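Local coordinates for putative sugar binding protein (PDB 6GT9) that binds galactose, here held as beta-D-galactopyranose between its two lobes, and probably serves as the sugar-binding component of a three-component sensing system in galactan utilization, at residues A71-H76 and E98-P103; I108-I113 and T124-A129; V231-H236 and L256-I261; T206-H211 and N215-T220. One frame throughout, in Å; residues are numbered along the deposited sequence.

Contacts 1 and 2 belong to one lobe and contacts 3 and 4 to the other, with the centres of contacts 2 and 3 about 45 Å apart. Contact 4 is buried and purely apolar, a strand phenylalanine under helix 197-210. Contact 1 is partly buried and built on an aromatic pair, its His76 lying near the galactose-binding Glu38. Contacts 2 and 3 lie at the surface and rely on charge, each at the end of a helix. Helix 98-110 serves both contact 1 and contact 2, which touch through Val102 and Thr124. Contacts 3 and 4 meet where Leu208 packs on Phe235 and Val231 of helix 224-235.

Contact 1 (A71-H76 and E98-P103); sequences ANIDEH and EAEFVP
The Phe101 ring drives its edge onto the face of His76, its CZ standing 3.6 Å above the imidazole plane and displaced toward the rim. The two planes are turned 89° against each other with the ring centroids 4.9 Å apart, a T-shaped pair in which the histidine supplies the face. CE2 of Phe101 lies beside CZ on the same imidazole, 3.6 Å from His76 CD2. His76 presents this face because its CG is anti to the backbone N (chi1 -159°), while its NE2 is hydrogen-bonded to Thr93 OG1 in the strand that precedes helix 98-110. The pair thus joins the start of helix 73-85 to the first turns of helix 98-110, neighbouring helices on one side of the parallel sheet in this Rossmann-like lobe of a periplasmic binding protein. The His76 side chain is also about 5 Å from that of the galactose-binding Glu38. An alanine here is likely to leave Thr93 without its imidazole partner and the Phe101 edge without a face to rest on. One helical turn before His76, Ile73 CG2 reaches Phe101 CE1 at 4.2 Å and lies 4.0 Å from Glu100 OE2; the other oxygen of that carboxylate is hydrogen-bonded to Thr97 OG1. Asn72 N-caps helix 73-85, its OD1 accepting from Glu75 N at 2.9 Å in the carbonyl plane, on a lone pair.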
loop_
_atom_site.group_PDB
_atom_site.type_symbol
_atom_site.label_atom_id
_atom_site.label_comp_id
_atom_site.label_asym_id
_atom_site.label_seq_id
_atom_site.Cartn_x
_atom_site.Cartn_y
_atom_site.Cartn_z
ATOM N N ALA A 71 -7.136 4.390 10.347
ATOM C CA ALA A 71 -6.070 5.148 9.691
ATOM C C ALA A 71 -6.311 6.643 9.841
ATOM O O ALA A 71 -7.416 7.130 9.612
ATOM C CB ALA A 71 -5.968 4.774 8.208
ATOM N N ASN A 72 -5.274 7.364 10.253
ATOM C CA ASN A 72 -5.420 8.765 10.624
ATOM C C ASN A 72 -4.043 9.389 10.773
ATOM O O ASN A 72 -3.221 8.887 11.544
ATOM C CB ASN A 72 -6.215 8.886 11.924
ATOM C CG ASN A 72 -6.450 10.320 12.336
ATOM O OD1 ASN A 72 -5.629 10.916 13.030
ATOM N ND2 ASN A 72 -7.586 10.882 11.923
ATOM N N ILE A 73 -3.774 10.471 10.039
ATOM C CA ILE A 73 -2.425 11.039 10.016
ATOM C C ILE A 73 -1.989 11.467 11.414
ATOM O O ILE A 73 -0.897 11.108 11.879
ATOM C CB ILE A 73 -2.357 12.205 9.016
ATOM C CG1 ILE A 73 -2.407 11.655 7.587
ATOM C CG2 ILE A 73 -1.115 13.037 9.266
ATOM C CD1 ILE A 73 -2.834 12.671 6.533
ATOM N N ASP A 74 -2.826 12.245 12.105
ATOM C CA ASP A 74 -2.435 12.745 13.423
ATOM C C ASP A 74 -2.211 11.612 14.408
ATOM O O ASP A 74 -1.247 11.640 15.182
ATOM C CB ASP A 74 -3.486 13.714 13.969
ATOM C CG ASP A 74 -3.512 15.029 13.209
ATOM O OD1 ASP A 74 -2.479 15.379 12.591
ATOM O OD2 ASP A 74 -4.566 15.705 13.222
ATOM N N GLU A 75 -3.098 10.614 14.418
ATOM C CA GLU A 75 -2.906 9.489 15.333
ATOM C C GLU A 75 -1.624 8.724 15.001
ATOM O O GLU A 75 -0.874 8.313 15.898
ATOM C CB GLU A 75 -4.129 8.574 15.279
ATOM C CG GLU A 75 -4.042 7.317 16.121
ATOM C CD GLU A 75 -4.010 7.578 17.621
ATOM O OE1 GLU A 75 -4.178 8.746 18.064
ATOM O OE2 GLU A 75 -3.821 6.585 18.359
ATOM N N HIS A 76 -1.368 8.532 13.709
ATOM C CA HIS A 76 -0.138 7.904 13.241
ATOM C C HIS A 76 1.088 8.654 13.749
ATOM O O HIS A 76 2.035 8.047 14.258
ATOM C CB HIS A 76 -0.168 7.867 11.709
ATOM C CG HIS A 76 0.739 6.847 11.085
ATOM N ND1 HIS A 76 0.399 6.168 9.933
ATOM C CD2 HIS A 76 1.977 6.415 11.423
ATOM C CE1 HIS A 76 1.378 5.347 9.601
ATOM N NE2 HIS A 76 2.352 5.480 10.484
ATOM N N GLU A 98 4.366 13.614 2.889
ATOM C CA GLU A 98 5.628 14.335 2.914
ATOM C C GLU A 98 5.576 15.516 3.867
ATOM O O GLU A 98 6.579 15.827 4.524
ATOM C CB GLU A 98 6.004 14.821 1.510
ATOM C CG GLU A 98 7.421 15.378 1.471
ATOM C CD GLU A 98 7.710 16.229 0.257
ATOM O OE1 GLU A 98 7.936 15.647 -0.826
ATOM O OE2 GLU A 98 7.732 17.473 0.394
ATOM N N ALA A 99 4.409 16.161 3.968
ATOM C CA ALA A 99 4.295 17.398 4.733
ATOM C C ALA A 99 4.364 17.148 6.235
ATOM O O ALA A 99 4.965 17.934 6.976
ATOM C CB ALA A 99 2.986 18.110 4.371
ATOM N N GLU A 100 3.731 16.106 6.691
ATOM C CA GLU A 100 3.744 15.834 8.083
ATOM C C GLU A 100 4.794 14.858 8.582
ATOM O O GLU A 100 5.273 15.024 9.683
ATOM C CB GLU A 100 2.378 15.334 8.533
ATOM C CG GLU A 100 1.295 16.388 8.448
ATOM C CD GLU A 100 0.350 16.166 7.304
ATOM O OE1 GLU A 100 0.729 15.606 6.290
ATOM O OE2 GLU A 100 -0.796 16.547 7.455
ATOM N N PHE A 101 5.159 13.873 7.758
ATOM C CA PHE A 101 6.037 12.799 8.214
ATOM C C PHE A 101 7.521 13.103 8.072
ATOM O O PHE A 101 8.315 12.562 8.851
ATOM C CB PHE A 101 5.709 11.491 7.486
ATOM C CG PHE A 101 4.547 10.755 8.086
ATOM C CD1 PHE A 101 3.260 11.235 7.926
ATOM C CD2 PHE A 101 4.745 9.599 8.833
ATOM C CE1 PHE A 101 2.174 10.568 8.502
ATOM C CE2 PHE A 101 3.671 8.930 9.410
ATOM C CZ PHE A 101 2.383 9.423 9.247
ATOM N N VAL A 102 7.937 13.941 7.118
ATOM C CA VAL A 102 9.364 14.258 6.986
ATOM C C VAL A 102 9.911 14.948 8.241
ATOM O O VAL A 102 10.894 14.457 8.809
ATOM C CB VAL A 102 9.629 15.055 5.707
ATOM C CG1 VAL A 102 11.037 15.638 5.746
ATOM C CG2 VAL A 102 9.451 14.185 4.466
ATOM N N PRO A 103 9.336 16.060 8.711
ATOM C CA PRO A 103 9.866 16.656 9.950
ATOM C C PRO A 103 9.845 15.721 11.150
ATOM O O PRO A 103 10.753 15.798 11.986
ATOM C CB PRO A 103 8.963 17.882 10.166
ATOM C CG PRO A 103 7.767 17.650 9.310
ATOM C CD PRO A 103 8.267 16.891 8.131
#

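Contact 2 (I108-I113 and T124-A129); sequences ITDKNI and TSRRVA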
loop_
_atom_site.group_PDB
_atom_site.type_symbol
_atom_site.label_atom_id
_atom_site.label_comp_id
_atom_site.label_asym_id
_atom_site.label_seq_id
_atom_site.Cartn_x
_atom_site.Cartn_y
_atom_site.Cartn_z
ATOM N N ILE A 108 12.922 12.431 15.015
ATOM C CA ILE A 108 13.202 11.142 15.648
ATOM C C ILE A 108 14.642 10.735 15.382
ATOM O O ILE A 108 15.374 10.329 16.295
ATOM C CB ILE A 108 12.213 10.074 15.147
ATOM C CG1 ILE A 108 10.814 10.346 15.694
ATOM C CG2 ILE A 108 12.702 8.673 15.517
ATOM C CD1 ILE A 108 9.743 9.475 15.085
ATOM N N THR A 109 15.070 10.854 14.118
ATOM C CA THR A 109 16.452 10.548 13.752
ATOM C C THR A 109 17.436 11.368 14.573
ATOM O O THR A 109 18.489 10.866 14.973
ATOM C CB THR A 109 16.667 10.810 12.259
ATOM O OG1 THR A 109 15.838 9.929 11.490
ATOM C CG2 THR A 109 18.126 10.585 11.867
ATOM N N ASP A 110 17.107 12.634 14.837
ATOM C CA ASP A 110 18.017 13.506 15.572
ATOM C C ASP A 110 18.074 13.162 17.056
ATOM O O ASP A 110 18.996 13.603 17.747
ATOM C CB ASP A 110 17.616 14.970 15.368
ATOM C CG ASP A 110 17.834 15.443 13.932
ATOM O OD1 ASP A 110 18.799 14.984 13.281
ATOM O OD2 ASP A 110 17.035 16.273 13.444
ATOM N N LYS A 111 17.114 12.390 17.562
ATOM C CA LYS A 111 17.200 11.797 18.887
ATOM C C LYS A 111 17.905 10.441 18.871
ATOM O O LYS A 111 17.753 9.664 19.823
ATOM C CB LYS A 111 15.804 11.661 19.499
ATOM C CG LYS A 111 15.052 12.977 19.690
ATOM C CD LYS A 111 13.713 12.730 20.400
ATOM C CE LYS A 111 12.838 13.980 20.457
ATOM N NZ LYS A 111 11.568 13.730 21.203
ATOM N N ASN A 112 18.654 10.138 17.804
ATOM C CA ASN A 112 19.486 8.937 17.707
ATOM C C ASN A 112 18.660 7.648 17.697
ATOM O O ASN A 112 19.088 6.624 18.225
ATOM C CB ASN A 112 20.540 8.901 18.821
ATOM C CG ASN A 112 21.472 10.096 18.774
ATOM O OD1 ASN A 112 21.681 10.693 17.715
ATOM N ND2 ASN A 112 22.032 10.459 19.923
ATOM N N ILE A 113 17.485 7.681 17.074
ATOM C CA ILE A 113 16.683 6.488 16.839
ATOM C C ILE A 113 16.597 6.297 15.327
ATOM O O ILE A 113 16.088 7.174 14.625
ATOM C CB ILE A 113 15.284 6.596 17.474
ATOM C CG1 ILE A 113 15.395 6.818 18.990
ATOM C CG2 ILE A 113 14.452 5.352 17.226
ATOM C CD1 ILE A 113 14.042 6.817 19.709
ATOM N N THR A 124 12.789 12.308 0.840
ATOM C CA THR A 124 13.510 13.515 1.223
ATOM C C THR A 124 13.843 13.560 2.713
ATOM O O THR A 124 14.515 14.499 3.155
ATOM C CB THR A 124 12.713 14.767 0.837
ATOM O OG1 THR A 124 11.554 14.868 1.667
ATOM C CG2 THR A 124 12.272 14.693 -0.629
ATOM N N SER A 125 13.392 12.587 3.503
ATOM C CA SER A 125 13.689 12.602 4.929
ATOM C C SER A 125 15.046 11.950 5.195
ATOM O O SER A 125 15.729 11.466 4.291
ATOM C CB SER A 125 12.589 11.899 5.721
ATOM O OG SER A 125 12.667 10.506 5.527
ATOM N N ARG A 126 15.448 11.936 6.462
ATOM C CA ARG A 126 16.701 11.309 6.857
ATOM C C ARG A 126 16.502 9.877 7.345
ATOM O O ARG A 126 17.382 9.332 8.014
ATOM C CB ARG A 126 17.405 12.168 7.914
ATOM C CG ARG A 126 17.875 13.516 7.348
ATOM C CD ARG A 126 18.959 14.158 8.178
ATOM N NE ARG A 126 18.457 14.617 9.469
ATOM C CZ ARG A 126 17.957 15.829 9.684
ATOM N NH1 ARG A 126 17.517 16.164 10.891
ATOM N NH2 ARG A 126 17.895 16.705 8.694
ATOM N N ARG A 127 15.358 9.261 7.039
ATOM C CA ARG A 127 15.236 7.817 7.198
ATOM C C ARG A 127 16.456 7.134 6.581
ATOM O O ARG A 127 16.977 7.578 5.553
ATOM C CB ARG A 127 13.938 7.316 6.546
ATOM C CG ARG A 127 13.833 7.595 5.054
ATOM C CD ARG A 127 14.136 6.356 4.242
ATOM N NE ARG A 127 14.041 6.573 2.787
ATOM C CZ ARG A 127 15.036 7.042 2.034
ATOM N NH1 ARG A 127 16.196 7.369 2.587
ATOM N NH2 ARG A 127 14.874 7.194 0.724
ATOM N N VAL A 128 16.940 6.076 7.237
ATOM C CA VAL A 128 18.169 5.434 6.781
ATOM C C VAL A 128 17.932 4.656 5.496
ATOM O O VAL A 128 18.785 4.640 4.604
ATOM C CB VAL A 128 18.754 4.520 7.872
ATOM C CG1 VAL A 128 20.054 3.880 7.364
ATOM C CG2 VAL A 128 19.004 5.297 9.140
ATOM N N ALA A 129 16.794 3.973 5.391
ATOM C CA ALA A 129 16.561 3.080 4.258
ATOM C C ALA A 129 15.069 2.879 4.111
ATOM O O ALA A 129 14.318 3.055 5.070
ATOM C CB ALA A 129 17.239 1.719 4.438
HETATM O O HOH W 1 16.853 7.563 10.562
#
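The Arg126 guanidinium is met at its edge, near its own plane, by the carboxylate of Asp110, and the two flat groups are tilted 31° apart. In the Rossmann-like lobe this salt bridge ties the last turn of helix 98-110 to the loop that leads from strand 115-118 to its parallel neighbour 129-132, a connection that carries no helix. A single nitrogen does the touching: Arg126 NH1 is 2.6 Å from Asp110 OD2, the bridging pair, and 3.0 Å from Asp110 OD1, so it sits opposite the mouth of the carboxylate. NE is turned past the acid, 3.8 Å from Asp110 OD1, which makes this a one-nitrogen approach and not the paired, side-on kind. Arg126 bends at chi3 (-69°), which turns NH1 toward Asp110, and the two side chains cross at about a right angle. A negative carboxylate at the C-terminal end of a helix is probably steadied by this arginine, although the pair lies at the surface. The loop backbone is held as well, with Arg126 N bonded to Asn106 OD1 one turn back along the helix. Thr109 OG1 makes its own hydrogen bond to Ile105 O. A water completes the join, donating to Thr109 OG1 at 2.7 Å and to Arg126 O at 3.1 Å.

Contact 3 (V231-H236 and L256-I261); sequences VVEQFH and LQKGTI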
loop_
_atom_site.group_PDB
_atom_site.type_symbol
_atom_site.label_atom_id
_atom_site.label_comp_id
_atom_site.label_asym_id
_atom_site.label_seq_id
_atom_site.Cartn_x
_atom_site.Cartn_y
_atom_site.Cartn_z
ATOM N N VAL A 231 -19.956 -4.441 -5.827
ATOM C CA VAL A 231 -20.993 -3.601 -6.417
ATOM C C VAL A 231 -21.275 -4.020 -7.860
ATOM O O VAL A 231 -22.436 -4.096 -8.286
ATOM C CB VAL A 231 -20.583 -2.121 -6.304
ATOM C CG1 VAL A 231 -21.528 -1.233 -7.107
ATOM C CG2 VAL A 231 -20.593 -1.705 -4.850
ATOM N N VAL A 232 -20.224 -4.320 -8.625
ATOM C CA VAL A 232 -20.398 -4.742 -10.012
ATOM C C VAL A 232 -21.230 -6.016 -10.080
ATOM O O VAL A 232 -22.136 -6.143 -10.916
ATOM C CB VAL A 232 -19.022 -4.921 -10.686
ATOM C CG1 VAL A 232 -19.150 -5.635 -12.039
ATOM C CG2 VAL A 232 -18.352 -3.575 -10.862
ATOM N N GLU A 233 -20.950 -6.974 -9.193
ATOM C CA GLU A 233 -21.679 -8.238 -9.234
ATOM C C GLU A 233 -23.139 -8.069 -8.829
ATOM O O GLU A 233 -23.993 -8.827 -9.300
ATOM C CB GLU A 233 -20.993 -9.279 -8.348
ATOM C CG GLU A 233 -19.708 -9.818 -8.948
ATOM C CD GLU A 233 -19.212 -11.091 -8.274
ATOM O OE1 GLU A 233 -18.229 -11.687 -8.777
ATOM O OE2 GLU A 233 -19.794 -11.492 -7.241
ATOM N N GLN A 234 -23.450 -7.087 -7.975
ATOM C CA GLN A 234 -24.842 -6.877 -7.587
ATOM C C GLN A 234 -25.679 -6.341 -8.738
ATOM O O GLN A 234 -26.886 -6.608 -8.799
ATOM C CB GLN A 234 -24.937 -5.930 -6.394
ATOM C CG GLN A 234 -24.261 -6.453 -5.141
ATOM C CD GLN A 234 -24.538 -5.598 -3.925
ATOM O OE1 GLN A 234 -24.425 -4.366 -3.970
ATOM N NE2 GLN A 234 -24.877 -6.248 -2.817
ATOM N N PHE A 235 -25.075 -5.566 -9.641
ATOM C CA PHE A 235 -25.784 -5.199 -10.863
ATOM C C PHE A 235 -25.985 -6.413 -11.763
ATOM O O PHE A 235 -27.078 -6.617 -12.311
ATOM C CB PHE A 235 -25.023 -4.106 -11.607
ATOM C CG PHE A 235 -25.207 -2.729 -11.031
ATOM C CD1 PHE A 235 -26.342 -1.987 -11.320
ATOM C CD2 PHE A 235 -24.237 -2.171 -10.216
ATOM C CE1 PHE A 235 -26.509 -0.719 -10.805
ATOM C CE2 PHE A 235 -24.397 -0.903 -9.696
ATOM C CZ PHE A 235 -25.537 -0.174 -9.990
ATOM N N HIS A 236 -24.956 -7.242 -11.900
ATOM C CA HIS A 236 -24.944 -8.346 -12.850
ATOM C C HIS A 236 -25.449 -7.877 -14.214
ATOM O O HIS A 236 -26.452 -8.360 -14.746
ATOM C CB HIS A 236 -25.757 -9.539 -12.341
ATOM C CG HIS A 236 -25.396 -10.829 -13.012
ATOM N ND1 HIS A 236 -25.793 -11.137 -14.297
ATOM C CD2 HIS A 236 -24.650 -11.878 -12.588
ATOM C CE1 HIS A 236 -25.321 -12.326 -14.630
ATOM N NE2 HIS A 236 -24.624 -12.796 -13.610
ATOM N N LEU A 256 -10.654 -12.628 -9.121
ATOM C CA LEU A 256 -9.855 -12.848 -10.319
ATOM C C LEU A 256 -10.163 -14.205 -10.934
ATOM O O LEU A 256 -10.280 -14.333 -12.161
ATOM C CB LEU A 256 -8.376 -12.740 -9.956
ATOM C CG LEU A 256 -7.274 -12.406 -10.945
ATOM C CD1 LEU A 256 -7.556 -11.109 -11.672
ATOM C CD2 LEU A 256 -5.980 -12.304 -10.155
ATOM N N GLN A 257 -10.305 -15.233 -10.094
ATOM C CA GLN A 257 -10.666 -16.551 -10.600
ATOM C C GLN A 257 -12.067 -16.542 -11.202
ATOM O O GLN A 257 -12.310 -17.181 -12.234
ATOM C CB GLN A 257 -10.557 -17.584 -9.478
ATOM C CG GLN A 257 -10.889 -19.014 -9.888
ATOM C CD GLN A 257 -9.852 -19.639 -10.814
ATOM O OE1 GLN A 257 -10.199 -20.399 -11.721
ATOM N NE2 GLN A 257 -8.576 -19.329 -10.584
ATOM N N LYS A 258 -12.997 -15.814 -10.580
ATOM C CA LYS A 258 -14.359 -15.705 -11.084
ATOM C C LYS A 258 -14.460 -14.857 -12.340
ATOM O O LYS A 258 -15.504 -14.892 -13.003
ATOM C CB LYS A 258 -15.278 -15.116 -10.017
ATOM C CG LYS A 258 -15.807 -16.128 -9.017
ATOM C CD LYS A 258 -16.342 -15.455 -7.755
ATOM C CE LYS A 258 -17.837 -15.171 -7.816
ATOM N NZ LYS A 258 -18.205 -14.284 -8.955
ATOM N N GLY A 259 -13.421 -14.095 -12.677
ATOM C CA GLY A 259 -13.461 -13.201 -13.815
ATOM C C GLY A 259 -14.008 -11.822 -13.520
ATOM O O GLY A 259 -13.946 -10.950 -14.395
ATOM N N THR A 260 -14.524 -11.595 -12.308
ATOM C CA THR A 260 -15.059 -10.286 -11.948
ATOM C C THR A 260 -13.969 -9.222 -11.951
ATOM O O THR A 260 -14.160 -8.123 -12.484
ATOM C CB THR A 260 -15.722 -10.358 -10.577
ATOM O OG1 THR A 260 -16.624 -11.472 -10.543
ATOM C CG2 THR A 260 -16.470 -9.075 -10.292
ATOM N N ILE A 261 -12.820 -9.523 -11.321
ATOM C CA ILE A 261 -11.617 -8.701 -11.424
ATOM C C ILE A 261 -10.772 -9.223 -12.576
ATOM O O ILE A 261 -10.621 -10.435 -12.753
ATOM C CB ILE A 261 -10.837 -8.708 -10.092
ATOM C CG1 ILE A 261 -11.682 -8.015 -9.014
ATOM C CG2 ILE A 261 -9.476 -8.047 -10.245
ATOM C CD1 ILE A 261 -11.029 -7.947 -7.639
#
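Glu233 and Thr260 lie where the backbones come nearest, their CA atoms 7.4 Å apart, at the C-terminal ends of two successive helices. Helix 224-235 runs out at His236, which has positive phi, and helix 250-258 is closed by a Schellman motif at Gly259, whose phi of 88° would press a side chain against the preceding carbonyl oxygen. These helices alternate with strands 242-246 and 263-266 in the beta-alpha-beta succession of the second Rossmann-like lobe, and the turn after Gly259 brings Thr260 round to face the neighbouring helix. Glu233 bridges the gap with a chain that stays extended beyond CG, delivering a single oxygen to two partners. Lys258 NZ donates to Glu233 OE1 at 2.6 Å in a salt bridge, coming from above the carboxylate plane, 35° out of it. The lysine, bent at chi3 and chi4, reaches out from the end of its helix toward Glu233. Thr260 OG1 donates to the same Glu233 OE1, but the separation of 2.4 Å is very short and its exact value is doubtful. Two donors thus converge on OE1, which would probably favour the ionised acid, while OE2 is 3.6 Å from Lys258 NZ. Tyr255 of helix 250-258 touches both Glu233 and Thr260. The threonine's methyl carries the apolar part: anti to the backbone N, with OG1 at chi1 -50°, it places Thr260 CG2 3.6 Å from Glu233 CG.

Contact 4 (T206-H211 and N215-T220); sequences TILKKH and NAFYGT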
loop_
_atom_site.group_PDB
_atom_site.type_symbol
_atom_site.label_atom_id
_atom_site.label_comp_id
_atom_site.label_asym_id
_atom_site.label_seq_id
_atom_site.Cartn_x
_atom_site.Cartn_y
_atom_site.Cartn_z
ATOM N N THR A 206 -21.995 5.120 -6.018
ATOM C CA THR A 206 -22.284 6.508 -6.375
ATOM C C THR A 206 -21.605 6.916 -7.680
ATOM O O THR A 206 -22.153 7.732 -8.428
ATOM C CB THR A 206 -21.872 7.448 -5.237
ATOM O OG1 THR A 206 -20.460 7.362 -5.023
ATOM C CG2 THR A 206 -22.575 7.066 -3.951
ATOM N N ILE A 207 -20.420 6.369 -7.973
ATOM C CA ILE A 207 -19.777 6.646 -9.259
ATOM C C ILE A 207 -20.647 6.147 -10.403
ATOM O O ILE A 207 -20.845 6.846 -11.407
ATOM C CB ILE A 207 -18.369 6.019 -9.319
ATOM C CG1 ILE A 207 -17.378 6.774 -8.442
ATOM C CG2 ILE A 207 -17.855 6.000 -10.758
ATOM C CD1 ILE A 207 -15.998 6.132 -8.398
ATOM N N LEU A 208 -21.179 4.928 -10.273
ATOM C CA LEU A 208 -21.984 4.371 -11.350
ATOM C C LEU A 208 -23.296 5.130 -11.529
ATOM O O LEU A 208 -23.802 5.218 -12.654
ATOM C CB LEU A 208 -22.234 2.883 -11.100
ATOM C CG LEU A 208 -20.913 2.093 -11.085
ATOM C CD1 LEU A 208 -21.107 0.627 -10.698
ATOM C CD2 LEU A 208 -20.217 2.213 -12.431
ATOM N N LYS A 209 -23.849 5.714 -10.463
ATOM C CA LYS A 209 -25.105 6.439 -10.658
ATOM C C LYS A 209 -24.866 7.820 -11.271
ATOM O O LYS A 209 -25.642 8.255 -12.127
ATOM C CB LYS A 209 -25.903 6.521 -9.346
ATOM C CG LYS A 209 -25.360 7.413 -8.229
ATOM C CD LYS A 209 -26.296 7.341 -6.988
ATOM C CE LYS A 209 -25.707 8.036 -5.751
ATOM N NZ LYS A 209 -25.805 7.223 -4.486
ATOM N N LYS A 210 -23.779 8.501 -10.892
ATOM C CA LYS A 210 -23.450 9.781 -11.517
ATOM C C LYS A 210 -22.808 9.622 -12.892
ATOM O O LYS A 210 -22.922 10.525 -13.729
ATOM C CB LYS A 210 -22.517 10.595 -10.622
ATOM C CG LYS A 210 -23.222 11.330 -9.492
ATOM C CD LYS A 210 -22.301 12.378 -8.874
ATOM C CE LYS A 210 -21.779 13.347 -9.930
ATOM N NZ LYS A 210 -20.881 14.384 -9.343
ATOM N N HIS A 211 -22.113 8.513 -13.136
ATOM C CA HIS A 211 -21.394 8.276 -14.388
ATOM C C HIS A 211 -21.772 6.898 -14.902
ATOM O O HIS A 211 -20.990 5.947 -14.779
ATOM C CB HIS A 211 -19.879 8.354 -14.199
ATOM C CG HIS A 211 -19.408 9.598 -13.523
ATOM N ND1 HIS A 211 -19.046 10.730 -14.219
ATOM C CD2 HIS A 211 -19.206 9.881 -12.212
ATOM C CE1 HIS A 211 -18.654 11.662 -13.369
ATOM N NE2 HIS A 211 -18.741 11.172 -12.143
ATOM N N ASN A 215 -16.965 2.084 -17.495
ATOM C CA ASN A 215 -16.857 0.655 -17.751
ATOM C C ASN A 215 -15.506 0.100 -17.303
ATOM O O ASN A 215 -15.172 -1.046 -17.639
ATOM C CB ASN A 215 -17.110 0.348 -19.240
ATOM C CG ASN A 215 -16.162 1.101 -20.178
ATOM O OD1 ASN A 215 -15.175 1.709 -19.745
ATOM N ND2 ASN A 215 -16.459 1.053 -21.478
ATOM N N ALA A 216 -14.730 0.876 -16.549
ATOM C CA ALA A 216 -13.442 0.427 -16.046
ATOM C C ALA A 216 -13.165 1.069 -14.689
ATOM O O ALA A 216 -13.375 2.272 -14.508
ATOM C CB ALA A 216 -12.313 0.757 -17.033
ATOM N N PHE A 217 -12.687 0.259 -13.743
ATOM C CA PHE A 217 -12.279 0.733 -12.424
ATOM C C PHE A 217 -10.817 0.398 -12.176
ATOM O O PHE A 217 -10.338 -0.661 -12.591
ATOM C CB PHE A 217 -13.101 0.099 -11.302
ATOM C CG PHE A 217 -14.477 0.677 -11.138
ATOM C CD1 PHE A 217 -15.548 0.171 -11.869
ATOM C CD2 PHE A 217 -14.712 1.701 -10.230
ATOM C CE1 PHE A 217 -16.835 0.681 -11.697
ATOM C CE2 PHE A 217 -16.005 2.232 -10.063
ATOM C CZ PHE A 217 -17.063 1.716 -10.797
ATOM N N TYR A 218 -10.130 1.299 -11.474
ATOM C CA TYR A 218 -8.755 1.114 -11.016
ATOM C C TYR A 218 -8.728 1.386 -9.517
ATOM O O TYR A 218 -9.012 2.508 -9.095
ATOM C CB TYR A 218 -7.812 2.068 -11.746
ATOM C CG TYR A 218 -6.405 2.195 -11.187
ATOM C CD1 TYR A 218 -5.683 1.076 -10.786
ATOM C CD2 TYR A 218 -5.778 3.429 -11.129
ATOM C CE1 TYR A 218 -4.380 1.183 -10.305
ATOM C CE2 TYR A 218 -4.477 3.554 -10.653
ATOM C CZ TYR A 218 -3.777 2.427 -10.257
ATOM O OH TYR A 218 -2.484 2.556 -9.793
ATOM N N GLY A 219 -8.411 0.367 -8.724
ATOM C CA GLY A 219 -8.265 0.519 -7.275
ATOM C C GLY A 219 -6.791 0.509 -6.914
ATOM O O GLY A 219 -6.016 -0.269 -7.473
ATOM N N THR A 220 -6.395 1.391 -5.989
ATOM C CA THR A 220 -4.972 1.572 -5.722
ATOM C C THR A 220 -4.536 1.063 -4.360
ATOM O O THR A 220 -3.369 1.245 -4.003
ATOM C CB THR A 220 -4.570 3.048 -5.865
ATOM O OG1 THR A 220 -5.176 3.836 -4.826
ATOM C CG2 THR A 220 -5.005 3.586 -7.228
#
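With chi1 near -62°, Leu208 holds its CG anti to the carbonyl carbon and brings its branch toward the strand, where Phe217, turned the same way at -77°, extends its ring to meet it. Leu208 CD2 comes to 3.6 Å from Phe217 CZ and 3.8 Å from Phe217 CE1, touching the ring at its outer edge, near its plane. The leucine branch point follows, CG lying 3.9 Å from Phe217 CZ. On the neighbouring helix position Ile207 adds a looser touch, its CD1 4.2 Å from Phe217 CE2, so the far end of the ring is met by two aliphatic chains of one helix. Ala157 of strand 154-160 packs on both Ile207 and Phe217, and Val228 on the phenylalanine. Replacing Leu208 by an alanine would probably open a gap at the ring edge and deprive Phe235 and Val231 of helix 224-235 of the CD1 methyl they share. The contact is entirely apolar. It packs helix 197-210 against the sheet in a beta-alpha-beta crossover, in which the chain leaves edge strand 185-192, passes over 154-160 and returns as 216-219, the alternation characteristic of the Rossmann-like lobes of periplasmic binding proteins.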